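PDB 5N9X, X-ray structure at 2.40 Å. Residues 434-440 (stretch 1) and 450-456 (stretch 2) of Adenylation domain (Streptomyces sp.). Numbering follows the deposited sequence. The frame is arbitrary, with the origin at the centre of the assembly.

Stretch 1 434-440: ELSDVEA
Stretch 2 450-456: DAVVWVH

The first turns of a helix pack against a β-strand of the same chain through a small apolar contact centred on V453, pinned by one hydrogen bond from the strand backbone to the carboxylate of E439. E434 occupies the N-cap position, with phi/psi of -82/95°, and residues 435-440 follow in helical conformation, with phi between -54 and -68° and psi between -32 and -52°. Regular i to i+4 bonds run from E439 N to L435 O and from A440 N to S436 O, both 3.1 Å, while E434 O receives weak bonds from D437 N (2.9 Å) and V438 N (3.3 Å). Residues 450-456 are extended, with phi from -83 to -147° and psi from 121 to 167°. The helix and strand axes approach to 7.4 Å, and their N-to-C directions differ by 145°, so the two elements run roughly antiparallel but obliquely. The register is set by E439 and A451, whose CA atoms lie 5.5 Å apart; L435, one turn earlier in the helix, accordingly lies near V453 to V455.

Strand alternation directs A451 and V453 toward the helix and V452 and W454 away from it. V453 (chi1 178°, t) is the most extensively covered residue. Its CG1 lies 3.9 Å from V438 CB and 4.2 Å from L435 CD2, so two helix residues three positions apart share one methyl group. V438 is in the t rotamer (chi1 -161°), and L435 is mt (chi1 -68°, chi2 171°). L435 also follows the strand backbone: its CB is 3.7 Å from V453 O, and its CD2 is 3.9 Å from W454 CA and 4.4 Å from V455 CG2, the last contact extending the apolar patch to V455 (chi1 t).

The CA-to-CB bond of E439 points sideways relative to the strand, but its chain (chi1 -97°, between wells; chi2 159°, t; chi3 38°) brings its end nearer. Its aliphatic part packs first, with CG 3.4 Å from A451 O, 3.9 Å from V452 CA and 3.6 Å from V453 CG2. OE2 then accepts a hydrogen bond from V453 N at 3.1 Å, nearly linear at 173°, satisfying a backbone amide with a buried carboxylate. E439 OE2 is also 3.4 Å from V453 O, but both atoms are acceptors and do not bond.

Within the strand, W454 (chi1 74°, p; chi2 106°), whose CA-to-CB bond points away from the helix, donates from NE1 to H456 ND1 at 3.0 Å. The contact buries 334 Å² in total.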

ATOM      1  N   GLU A 434     -10.659 -21.601   6.084  1.00 28.28           N
ATOM      2  CA  GLU A 434     -10.254 -20.210   6.144  1.00 33.85           C
ATOM      3  C   GLU A 434      -8.817 -20.130   6.632  1.00 32.83           C
ATOM      4  O   GLU A 434      -8.595 -20.146   7.844  1.00 34.35           O
ATOM      5  CB  GLU A 434     -11.164 -19.435   7.088  1.00 26.09           C
ATOM      6  CG  GLU A 434     -12.622 -19.654   6.798  1.00 31.53           C
ATOM      7  CD  GLU A 434     -13.075 -18.898   5.580  1.00 35.34           C
ATOM      8  OE1 GLU A 434     -12.484 -17.832   5.299  1.00 37.93           O
ATOM      9  OE2 GLU A 434     -14.015 -19.371   4.904  1.00 45.16           O
ATOM     10  N   LEU A 435      -7.854 -20.065   5.711  1.00 23.22           N
ATOM     11  CA  LEU A 435      -6.439 -20.038   6.082  1.00 25.71           C
ATOM     12  C   LEU A 435      -6.186 -18.898   7.077  1.00 24.35           C
ATOM     13  O   LEU A 435      -5.428 -19.039   8.040  1.00 24.87           O
ATOM     14  CB  LEU A 435      -5.552 -19.896   4.834  1.00 21.03           C
ATOM     15  CG  LEU A 435      -5.547 -21.113   3.875  1.00 24.67           C
ATOM     16  CD1 LEU A 435      -4.844 -20.824   2.568  1.00 18.00           C
ATOM     17  CD2 LEU A 435      -4.963 -22.369   4.510  1.00 20.10           C
ATOM     18  N   SER A 436      -6.863 -17.781   6.855  1.00 25.04           N
ATOM     19  CA  SER A 436      -6.721 -16.609   7.702  1.00 24.75           C
ATOM     20  C   SER A 436      -7.207 -16.813   9.150  1.00 19.31           C
ATOM     21  O   SER A 436      -6.658 -16.214  10.066  1.00 20.87           O
ATOM     22  CB  SER A 436      -7.457 -15.436   7.050  1.00 29.43           C
ATOM     23  OG  SER A 436      -7.332 -14.266   7.825  1.00 33.47           O
ATOM     24  N   ASP A 437      -8.222 -17.649   9.350  1.00 22.31           N
ATOM     25  CA  ASP A 437      -8.664 -18.043  10.705  1.00 21.65           C
ATOM     26  C   ASP A 437      -7.654 -18.908  11.457  1.00 23.11           C
ATOM     27  O   ASP A 437      -7.495 -18.782  12.680  1.00 28.07           O
ATOM     28  CB  ASP A 437      -9.982 -18.811  10.648  1.00 24.14           C
ATOM     29  CG  ASP A 437     -11.160 -17.942  10.251  1.00 31.86           C
ATOM     30  OD1 ASP A 437     -10.968 -16.741   9.931  1.00 34.24           O
ATOM     31  OD2 ASP A 437     -12.288 -18.489  10.229  1.00 41.94           O
ATOM     32  N   VAL A 438      -6.992 -19.809  10.737  1.00 22.76           N
ATOM     33  CA  VAL A 438      -5.939 -20.631  11.336  1.00 26.08           C
ATOM     34  C   VAL A 438      -4.818 -19.739  11.818  1.00 26.32           C
ATOM     35  O   VAL A 438      -4.246 -19.932  12.902  1.00 27.07           O
ATOM     36  CB  VAL A 438      -5.347 -21.637  10.344  1.00 18.70           C
ATOM     37  CG1 VAL A 438      -4.625 -22.734  11.094  1.00 16.63           C
ATOM     38  CG2 VAL A 438      -6.438 -22.181   9.434  1.00 22.56           C
ATOM     39  N   GLU A 439      -4.512 -18.765  10.971  1.00 18.15           N
ATOM     40  CA  GLU A 439      -3.429 -17.840  11.202  1.00 26.02           C
ATOM     41  C   GLU A 439      -3.706 -17.114  12.512  1.00 21.18           C
ATOM     42  O   GLU A 439      -2.857 -17.080  13.395  1.00 25.92           O
ATOM     43  CB  GLU A 439      -3.308 -16.853  10.029  1.00 21.11           C
ATOM     44  CG  GLU A 439      -2.273 -17.191   8.962  1.00 19.85           C
ATOM     45  CD  GLU A 439      -2.560 -16.478   7.624  1.00 31.73           C
ATOM     46  OE1 GLU A 439      -3.003 -15.297   7.638  1.00 24.58           O
ATOM     47  OE2 GLU A 439      -2.348 -17.103   6.556  1.00 23.92           O
ATOM     48  N   ALA A 440      -4.902 -16.545  12.632  1.00 17.94           N
ATOM     49  CA  ALA A 440      -5.279 -15.818  13.838  1.00 25.68           C
ATOM     50  C   ALA A 440      -5.239 -16.734  15.049  1.00 22.11           C
ATOM     51  O   ALA A 440      -4.788 -16.323  16.116  1.00 27.53           O
ATOM     52  CB  ALA A 440      -6.662 -15.197  13.692  1.00 19.94           C
ATOM     53  N   ASP A 450       3.687 -13.323  14.584  1.00 21.28           N
ATOM     54  CA  ASP A 450       3.043 -13.449  13.280  1.00 20.76           C
ATOM     55  C   ASP A 450       2.999 -14.872  12.748  1.00 21.60           C
ATOM     56  O   ASP A 450       3.864 -15.689  13.063  1.00 25.60           O
ATOM     57  CB  ASP A 450       3.764 -12.559  12.266  1.00 26.59           C
ATOM     58  CG  ASP A 450       2.813 -11.848  11.337  1.00 31.08           C
ATOM     59  OD1 ASP A 450       1.751 -12.421  10.983  1.00 37.87           O
ATOM     60  OD2 ASP A 450       3.126 -10.692  10.976  1.00 49.15           O
ATOM     61  N   ALA A 451       2.008 -15.157  11.911  1.00 29.30           N
ATOM     62  CA  ALA A 451       1.870 -16.484  11.317  1.00 28.21           C
ATOM     63  C   ALA A 451       1.414 -16.441   9.850  1.00 21.24           C
ATOM     64  O   ALA A 451       0.633 -15.585   9.464  1.00 21.52           O
ATOM     65  CB  ALA A 451       0.895 -17.315  12.142  1.00 27.99           C
ATOM     66  N   VAL A 452       1.905 -17.383   9.047  1.00 25.64           N
ATOM     67  CA  VAL A 452       1.423 -17.602   7.682  1.00 17.47           C
ATOM     68  C   VAL A 452       1.012 -19.065   7.544  1.00 17.41           C
ATOM     69  O   VAL A 452       1.829 -19.961   7.774  1.00 18.84           O
ATOM     70  CB  VAL A 452       2.496 -17.267   6.636  1.00 22.87           C
ATOM     71  CG1 VAL A 452       2.038 -17.646   5.218  1.00 19.00           C
ATOM     72  CG2 VAL A 452       2.874 -15.812   6.722  1.00 21.78           C
ATOM     73  N   VAL A 453      -0.247 -19.308   7.194  1.00 16.07           N
ATOM     74  CA  VAL A 453      -0.736 -20.673   7.087  1.00 17.43           C
ATOM     75  C   VAL A 453      -1.162 -20.935   5.653  1.00 17.08           C
ATOM     76  O   VAL A 453      -1.907 -20.138   5.079  1.00 17.46           O
ATOM     77  CB  VAL A 453      -1.932 -20.944   8.036  1.00 20.26           C
ATOM     78  CG1 VAL A 453      -2.452 -22.369   7.850  1.00 18.95           C
ATOM     79  CG2 VAL A 453      -1.551 -20.700   9.484  1.00 21.64           C
ATOM     80  N   TRP A 454      -0.688 -22.027   5.059  1.00 14.04           N
ATOM     81  CA  TRP A 454      -1.120 -22.361   3.697  1.00 27.60           C
ATOM     82  C   TRP A 454      -1.212 -23.868   3.428  1.00 18.31           C
ATOM     83  O   TRP A 454      -0.752 -24.682   4.220  1.00 17.63           O
ATOM     84  CB  TRP A 454      -0.191 -21.698   2.664  1.00 13.87           C
ATOM     85  CG  TRP A 454       1.158 -22.309   2.527  1.00 16.75           C
ATOM     86  CD1 TRP A 454       1.616 -23.089   1.495  1.00 19.33           C
ATOM     87  CD2 TRP A 454       2.248 -22.173   3.438  1.00 15.53           C
ATOM     88  NE1 TRP A 454       2.927 -23.442   1.714  1.00 12.92           N
ATOM     89  CE2 TRP A 454       3.340 -22.898   2.899  1.00 13.39           C
ATOM     90  CE3 TRP A 454       2.407 -21.521   4.670  1.00 14.57           C
ATOM     91  CZ2 TRP A 454       4.572 -22.977   3.544  1.00 16.87           C
ATOM     92  CZ3 TRP A 454       3.625 -21.602   5.315  1.00 14.31           C
ATOM     93  CH2 TRP A 454       4.696 -22.329   4.754  1.00 21.40           C
ATOM     94  N   VAL A 455      -1.848 -24.224   2.322  1.00 15.08           N
ATOM     95  CA  VAL A 455      -1.797 -25.595   1.843  1.00 26.76           C
ATOM     96  C   VAL A 455      -0.502 -25.782   1.054  1.00 19.55           C
ATOM     97  O   VAL A 455      -0.208 -25.040   0.138  1.00 20.92           O
ATOM     98  CB  VAL A 455      -3.028 -25.957   0.983  1.00 23.77           C
ATOM     99  CG1 VAL A 455      -2.944 -27.417   0.506  1.00 18.55           C
ATOM    100  CG2 VAL A 455      -4.302 -25.755   1.798  1.00 12.93           C
ATOM    101  N   HIS A 456       0.305 -26.750   1.449  1.00 19.79           N
ATOM    102  CA  HIS A 456       1.560 -26.982   0.740  1.00 27.70           C
ATOM    103  C   HIS A 456       1.535 -28.290  -0.027  1.00 29.31           C
ATOM    104  O   HIS A 456       1.165 -29.324   0.526  1.00 32.83           O
ATOM    105  CB  HIS A 456       2.726 -26.982   1.723  1.00 21.54           C
ATOM    106  CG  HIS A 456       4.063 -26.884   1.073  1.00 23.64           C
ATOM    107  ND1 HIS A 456       4.587 -25.687   0.629  1.00 18.92           N
ATOM    108  CD2 HIS A 456       5.001 -27.825   0.828  1.00 26.27           C
ATOM    109  CE1 HIS A 456       5.788 -25.900   0.128  1.00 18.40           C
ATOM    110  NE2 HIS A 456       6.064 -27.187   0.236  1.00 34.99           N
TER